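Transcriptional regulators (LACI-FAMILY TRANSCRIPTIONAL REGULATORY PROTEIN) (Corynebacterium glutamicum, PDB 3GYB) probably acts as a LacI-family transcription factor that binds regulatory DNA, and has a periplasmic-binding-protein-like domain that can hold a magnesium ion. Local coordinates at residues N223-D228 and R266-P271; T119-L124 and V177-S182. All blocks are in the same frame, centred on the assembly; numbering follows the deposited sequence.

Contact 1: N223-D228 and R266-P271; sequences NLTTID and RGTCAP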
loop_
_atom_site.group_PDB
_atom_site.type_symbol
_atom_site.label_atom_id
_atom_site.label_comp_id
_atom_site.label_asym_id
_atom_site.label_seq_id
_atom_site.Cartn_x
_atom_site.Cartn_y
_atom_site.Cartn_z
ATOM N N ASN A 223 -4.454 4.396 12.938
ATOM C CA ASN A 223 -4.210 3.899 14.294
ATOM C C ASN A 223 -5.045 2.659 14.613
ATOM O O ASN A 223 -5.768 2.618 15.606
ATOM C CB ASN A 223 -4.544 5.026 15.275
ATOM C CG ASN A 223 -3.936 4.813 16.643
ATOM O OD1 ASN A 223 -2.813 4.340 16.766
ATOM N ND2 ASN A 223 -4.677 5.180 17.682
ATOM N N LEU A 224 -4.889 1.641 13.778
ATOM C CA LEU A 224 -5.653 0.396 13.863
ATOM C C LEU A 224 -5.148 -0.712 14.795
ATOM O O LEU A 224 -4.005 -1.155 14.681
ATOM C CB LEU A 224 -5.755 -0.187 12.446
ATOM C CG LEU A 224 -6.989 -0.839 11.808
ATOM C CD1 LEU A 224 -6.478 -1.843 10.778
ATOM C CD2 LEU A 224 -7.892 -1.523 12.815
ATOM N N THR A 225 -6.014 -1.171 15.696
ATOM C CA THR A 225 -5.667 -2.281 16.582
ATOM C C THR A 225 -5.663 -3.468 15.622
ATOM O O THR A 225 -6.593 -3.641 14.836
ATOM C CB THR A 225 -6.728 -2.458 17.673
ATOM O OG1 THR A 225 -6.657 -1.340 18.564
ATOM C CG2 THR A 225 -6.507 -3.751 18.457
ATOM N N THR A 226 -4.622 -4.289 15.688
ATOM C CA THR A 226 -4.489 -5.381 14.738
ATOM C C THR A 226 -3.640 -6.526 15.280
ATOM O O THR A 226 -2.936 -6.382 16.279
ATOM C CB THR A 226 -3.825 -4.821 13.448
ATOM O OG1 THR A 226 -3.688 -5.843 12.458
ATOM C CG2 THR A 226 -2.442 -4.261 13.785
ATOM N N ILE A 227 -3.721 -7.668 14.612
ATOM C CA ILE A 227 -2.929 -8.830 14.993
ATOM C C ILE A 227 -1.660 -8.812 14.150
ATOM O O ILE A 227 -1.723 -8.800 12.920
ATOM C CB ILE A 227 -3.679 -10.146 14.703
ATOM C CG1 ILE A 227 -4.959 -10.219 15.543
ATOM C CG2 ILE A 227 -2.756 -11.335 14.953
ATOM C CD1 ILE A 227 -4.742 -10.101 17.042
ATOM N N ASP A 228 -0.509 -8.782 14.809
ATOM C CA ASP A 228 0.767 -8.801 14.108
ATOM C C ASP A 228 0.909 -10.214 13.539
ATOM O O ASP A 228 0.889 -11.189 14.293
ATOM C CB ASP A 228 1.900 -8.516 15.098
ATOM C CG ASP A 228 3.237 -8.296 14.423
ATOM O OD1 ASP A 228 3.432 -8.777 13.289
ATOM O OD2 ASP A 228 4.106 -7.647 15.046
ATOM N N ARG A 266 -4.030 -0.513 19.551
ATOM C CA ARG A 266 -3.940 0.873 19.147
ATOM C C ARG A 266 -5.228 1.573 19.559
ATOM O O ARG A 266 -5.659 1.422 20.703
ATOM C CB ARG A 266 -3.660 1.000 17.646
ATOM C CG ARG A 266 -2.258 0.498 17.280
ATOM C CD ARG A 266 -1.724 1.095 15.983
ATOM N NE ARG A 266 -0.365 0.619 15.718
ATOM C CZ ARG A 266 -0.070 -0.477 15.021
ATOM N NH1 ARG A 266 -1.038 -1.220 14.492
ATOM N NH2 ARG A 266 1.196 -0.850 14.879
ATOM N N GLY A 267 -5.880 2.294 18.655
ATOM C CA GLY A 267 -7.066 3.014 19.095
ATOM C C GLY A 267 -8.442 2.629 18.600
ATOM O O GLY A 267 -9.399 3.361 18.848
ATOM N N THR A 268 -8.570 1.485 17.941
ATOM C CA THR A 268 -9.870 1.109 17.400
ATOM C C THR A 268 -10.732 0.128 18.195
ATOM O O THR A 268 -11.788 -0.286 17.720
ATOM C CB THR A 268 -9.717 0.590 15.965
ATOM O OG1 THR A 268 -8.782 -0.490 15.948
ATOM C CG2 THR A 268 -9.223 1.708 15.040
ATOM N N CYS A 269 -10.293 -0.240 19.395
ATOM C CA CYS A 269 -11.072 -1.139 20.246
ATOM C C CYS A 269 -11.248 -0.490 21.612
ATOM O O CYS A 269 -10.420 0.318 22.034
ATOM C CB CYS A 269 -10.370 -2.494 20.421
ATOM S SG CYS A 269 -10.517 -3.619 19.007
ATOM N N ALA A 270 -12.334 -0.843 22.292
ATOM C CA ALA A 270 -12.616 -0.312 23.619
ATOM C C ALA A 270 -13.524 -1.293 24.350
ATOM O O ALA A 270 -14.215 -2.094 23.721
ATOM C CB ALA A 270 -13.286 1.052 23.510
ATOM N N PRO A 271 -13.529 -1.249 25.691
ATOM C CA PRO A 271 -14.372 -2.160 26.467
ATOM C C PRO A 271 -15.866 -1.875 26.347
ATOM O O PRO A 271 -16.281 -0.726 26.185
ATOM C CB PRO A 271 -13.854 -1.978 27.893
ATOM C CG PRO A 271 -13.407 -0.551 27.903
ATOM C CD PRO A 271 -12.690 -0.424 26.578
HETATM O O HOH W 1 -7.493 -0.762 20.902
#
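Arg266 stretches across the backbone of Asn223 and Leu224, its chain extended from CG to NE, and turns the edge of its guanidinium to the carbonyl of Leu224. NH1 donates a hydrogen bond of 3.0 Å to Leu224 O, which sits within 6° of the guanidinium plane; the methyl CG2 of Thr226 packs near the same edge. A long side chain with several N-H groups suits the place, one serving Leu224 O and another, on NH2, Asn213 OD1. The amide of Asn223 crosses the arginine chain obliquely, amide and guanidinium planes 57° apart, and its OD1 rests 3.5 Å from Arg266 CD. Asn223 O takes the N-H of Gly267 (3.1 Å), and Asn223 ND2 packs 3.5 Å from Gly267 CA; Gly267, having no CB, lets the amide come this close.

Two threonines lace the other end. Thr225 OG1 stands beside its own backbone N (chi1 -69°) and accepts from Arg266 N at 2.9 Å. In return, Thr268 OG1 accepts the N-H of Thr225 at 2.9 Å and also hydrogen-bonds to Ile208 O. Short hydroxyl side chains thus serve main-chain N-H groups across the contact. A water donates to Arg266 O and accepts from Cys269 N.

The contact joins the approach to strand 226-228 with the C-terminal run beyond strand 258-264. Helix 185-198 packs on Leu224 and Thr268; strand 207-211 meets Thr225 and Cys269.

Contact 2: T119-L124 and V177-S182; sequences THIAHL and VTAIFS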
loop_
_atom_site.group_PDB
_atom_site.type_symbol
_atom_site.label_atom_id
_atom_site.label_comp_id
_atom_site.label_asym_id
_atom_site.label_seq_id
_atom_site.Cartn_x
_atom_site.Cartn_y
_atom_site.Cartn_z
ATOM N N THR A 119 -20.132 -9.235 22.988
ATOM C CA THR A 119 -20.746 -10.543 22.787
ATOM C C THR A 119 -21.273 -10.645 21.358
ATOM O O THR A 119 -21.169 -11.697 20.730
ATOM C CB THR A 119 -21.888 -10.806 23.792
ATOM O OG1 THR A 119 -22.780 -9.687 23.821
ATOM C CG2 THR A 119 -21.315 -11.046 25.183
ATOM N N HIS A 120 -21.838 -9.556 20.848
ATOM C CA HIS A 120 -22.333 -9.529 19.474
ATOM C C HIS A 120 -21.153 -9.131 18.597
ATOM O O HIS A 120 -21.000 -7.973 18.204
ATOM C CB HIS A 120 -23.483 -8.530 19.341
ATOM C CG HIS A 120 -24.743 -8.992 20.002
ATOM N ND1 HIS A 120 -25.455 -10.085 19.556
ATOM C CD2 HIS A 120 -25.390 -8.547 21.106
ATOM C CE1 HIS A 120 -26.482 -10.296 20.359
ATOM N NE2 HIS A 120 -26.467 -9.378 21.308
ATOM N N ILE A 121 -20.320 -10.122 18.307
ATOM C CA ILE A 121 -19.110 -9.937 17.522
ATOM C C ILE A 121 -19.273 -10.500 16.123
ATOM O O ILE A 121 -19.783 -11.605 15.942
ATOM C CB ILE A 121 -17.927 -10.646 18.213
ATOM C CG1 ILE A 121 -17.726 -10.053 19.611
ATOM C CG2 ILE A 121 -16.671 -10.521 17.366
ATOM C CD1 ILE A 121 -16.804 -10.866 20.511
ATOM N N ALA A 122 -18.836 -9.733 15.130
ATOM C CA ALA A 122 -18.936 -10.183 13.749
ATOM C C ALA A 122 -17.561 -10.276 13.103
ATOM O O ALA A 122 -16.631 -9.569 13.492
ATOM C CB ALA A 122 -19.822 -9.238 12.954
ATOM N N HIS A 123 -17.448 -11.153 12.112
ATOM C CA HIS A 123 -16.195 -11.353 11.390
ATOM C C HIS A 123 -16.356 -11.036 9.912
ATOM O O HIS A 123 -17.309 -11.488 9.277
ATOM C CB HIS A 123 -15.737 -12.807 11.533
ATOM C CG HIS A 123 -14.531 -13.155 10.712
ATOM N ND1 HIS A 123 -13.295 -12.584 10.925
ATOM C CD2 HIS A 123 -14.362 -14.054 9.713
ATOM C CE1 HIS A 123 -12.415 -13.122 10.099
ATOM N NE2 HIS A 123 -13.037 -14.017 9.353
ATOM N N LEU A 124 -15.441 -10.238 9.369
ATOM C CA LEU A 124 -15.469 -9.926 7.942
ATOM C C LEU A 124 -14.479 -10.897 7.324
ATOM O O LEU A 124 -13.276 -10.791 7.547
ATOM C CB LEU A 124 -15.021 -8.484 7.687
ATOM C CG LEU A 124 -16.009 -7.423 8.157
ATOM C CD1 LEU A 124 -15.421 -6.034 7.945
ATOM C CD2 LEU A 124 -17.311 -7.583 7.382
ATOM N N VAL A 177 -24.520 -5.622 16.406
ATOM C CA VAL A 177 -23.079 -5.864 16.417
ATOM C C VAL A 177 -22.323 -4.693 17.036
ATOM O O VAL A 177 -22.526 -3.542 16.648
ATOM C CB VAL A 177 -22.553 -6.102 14.988
ATOM C CG1 VAL A 177 -21.025 -6.123 14.977
ATOM C CG2 VAL A 177 -23.095 -7.420 14.463
ATOM N N THR A 178 -21.449 -4.993 17.993
ATOM C CA THR A 178 -20.674 -3.952 18.668
ATOM C C THR A 178 -19.177 -4.015 18.382
ATOM O O THR A 178 -18.433 -3.094 18.729
ATOM C CB THR A 178 -20.878 -4.009 20.200
ATOM O OG1 THR A 178 -20.405 -5.265 20.709
ATOM C CG2 THR A 178 -22.347 -3.863 20.537
ATOM N N ALA A 179 -18.730 -5.092 17.745
ATOM C CA ALA A 179 -17.313 -5.234 17.436
ATOM C C ALA A 179 -17.133 -6.106 16.211
ATOM O O ALA A 179 -17.899 -7.041 15.987
ATOM C CB ALA A 179 -16.572 -5.844 18.625
ATOM N N ILE A 180 -16.115 -5.787 15.422
ATOM C CA ILE A 180 -15.822 -6.537 14.213
ATOM C C ILE A 180 -14.369 -6.984 14.179
ATOM O O ILE A 180 -13.465 -6.191 14.454
ATOM C CB ILE A 180 -16.071 -5.675 12.945
ATOM C CG1 ILE A 180 -17.558 -5.339 12.822
ATOM C CG2 ILE A 180 -15.573 -6.413 11.705
ATOM C CD1 ILE A 180 -17.880 -4.319 11.725
ATOM N N PHE A 181 -14.151 -8.262 13.882
ATOM C CA PHE A 181 -12.802 -8.784 13.715
ATOM C C PHE A 181 -12.667 -8.940 12.206
ATOM O O PHE A 181 -13.264 -9.835 11.606
ATOM C CB PHE A 181 -12.608 -10.142 14.414
ATOM C CG PHE A 181 -11.432 -10.937 13.887
ATOM C CD1 PHE A 181 -10.235 -10.310 13.542
ATOM C CD2 PHE A 181 -11.527 -12.315 13.727
ATOM C CE1 PHE A 181 -9.158 -11.038 13.047
ATOM C CE2 PHE A 181 -10.453 -13.054 13.232
ATOM C CZ PHE A 181 -9.268 -12.415 12.890
ATOM N N SER A 182 -11.908 -8.038 11.593
ATOM C CA SER A 182 -11.688 -8.056 10.156
ATOM C C SER A 182 -10.565 -9.032 9.822
ATOM O O SER A 182 -9.508 -9.010 10.451
ATOM C CB SER A 182 -11.319 -6.651 9.671
ATOM O OG SER A 182 -11.211 -6.625 8.260
HETATM O O HOH W 2 -21.739 -7.002 22.254
#
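Phe181 and His123 lie side by side on one face of a parallel strand pair, pointing the same way, their ring centroids 4.8 Å apart and planes at 38°. This oblique meeting brings His123 ND1 to 3.3 Å from Phe181 CD2. CG of His123 stands anti to the backbone N, beside the carbonyl carbon, and the ring carries ND1 to Phe181 O, to which it donates at 2.8 Å. The bond is bent, 134° at the hydrogen. Its acceptor oxygen lies 31° out of the imidazole plane. Leu124 N reaches the same oxygen from the opposite face of the carbonyl plane, at 3.1 Å, so two donors grip it. Histidine suits this buried place by offering both an aromatic surface and an N-H.

Ala122 and Leu124 carry the other face. The small Ala122 sets its CB 3.9 Å from Val177 CG1, while Leu124 puts CG 3.7 Å from Ile180 CG2, branched chains filling the hydrophobic layer. Between the faces runs a parallel ladder, in which Ala122 donates to Ala179 O and accepts from Phe181 N. Just ahead of the strand pairing, His120, the centre of an inverse gamma turn, accepts from Thr178 N through its O.

The strands, roughly parallel, belong to the Rossmann-like sheet of a periplasmic-binding-protein fold, with 150-151 beyond one and 207-211 beyond the other. Helix 102-115 covers Ile121 and Phe181, and Phe138 meets the ring of His123; helices 160-173 and 185-198 cover the face of Ala122, Leu124 and Ile180.

How the contacts relate
Followed from the N terminus, the chain reaches strand 121-124, passes through helix 129-144, strand 150-151 and helix 160-173, and returns in strand 179-182, where contact 2 closes its loop. Helix 185-198 and strand 207-211 then lead to 223-228; helix 231-246 and strand 258-264 intervene before 266-271 closes contact 1. The two loops are in series, neither nested nor crossed. Both contacts reach the same sheet, their centres about 13 Å apart and nearest atoms about 5 Å, without touching. Strand 207-211 lies between 179-182 and 226-228, while helix 185-198 packs against both contacts, linking the parallel strand pair to the C-terminal tail.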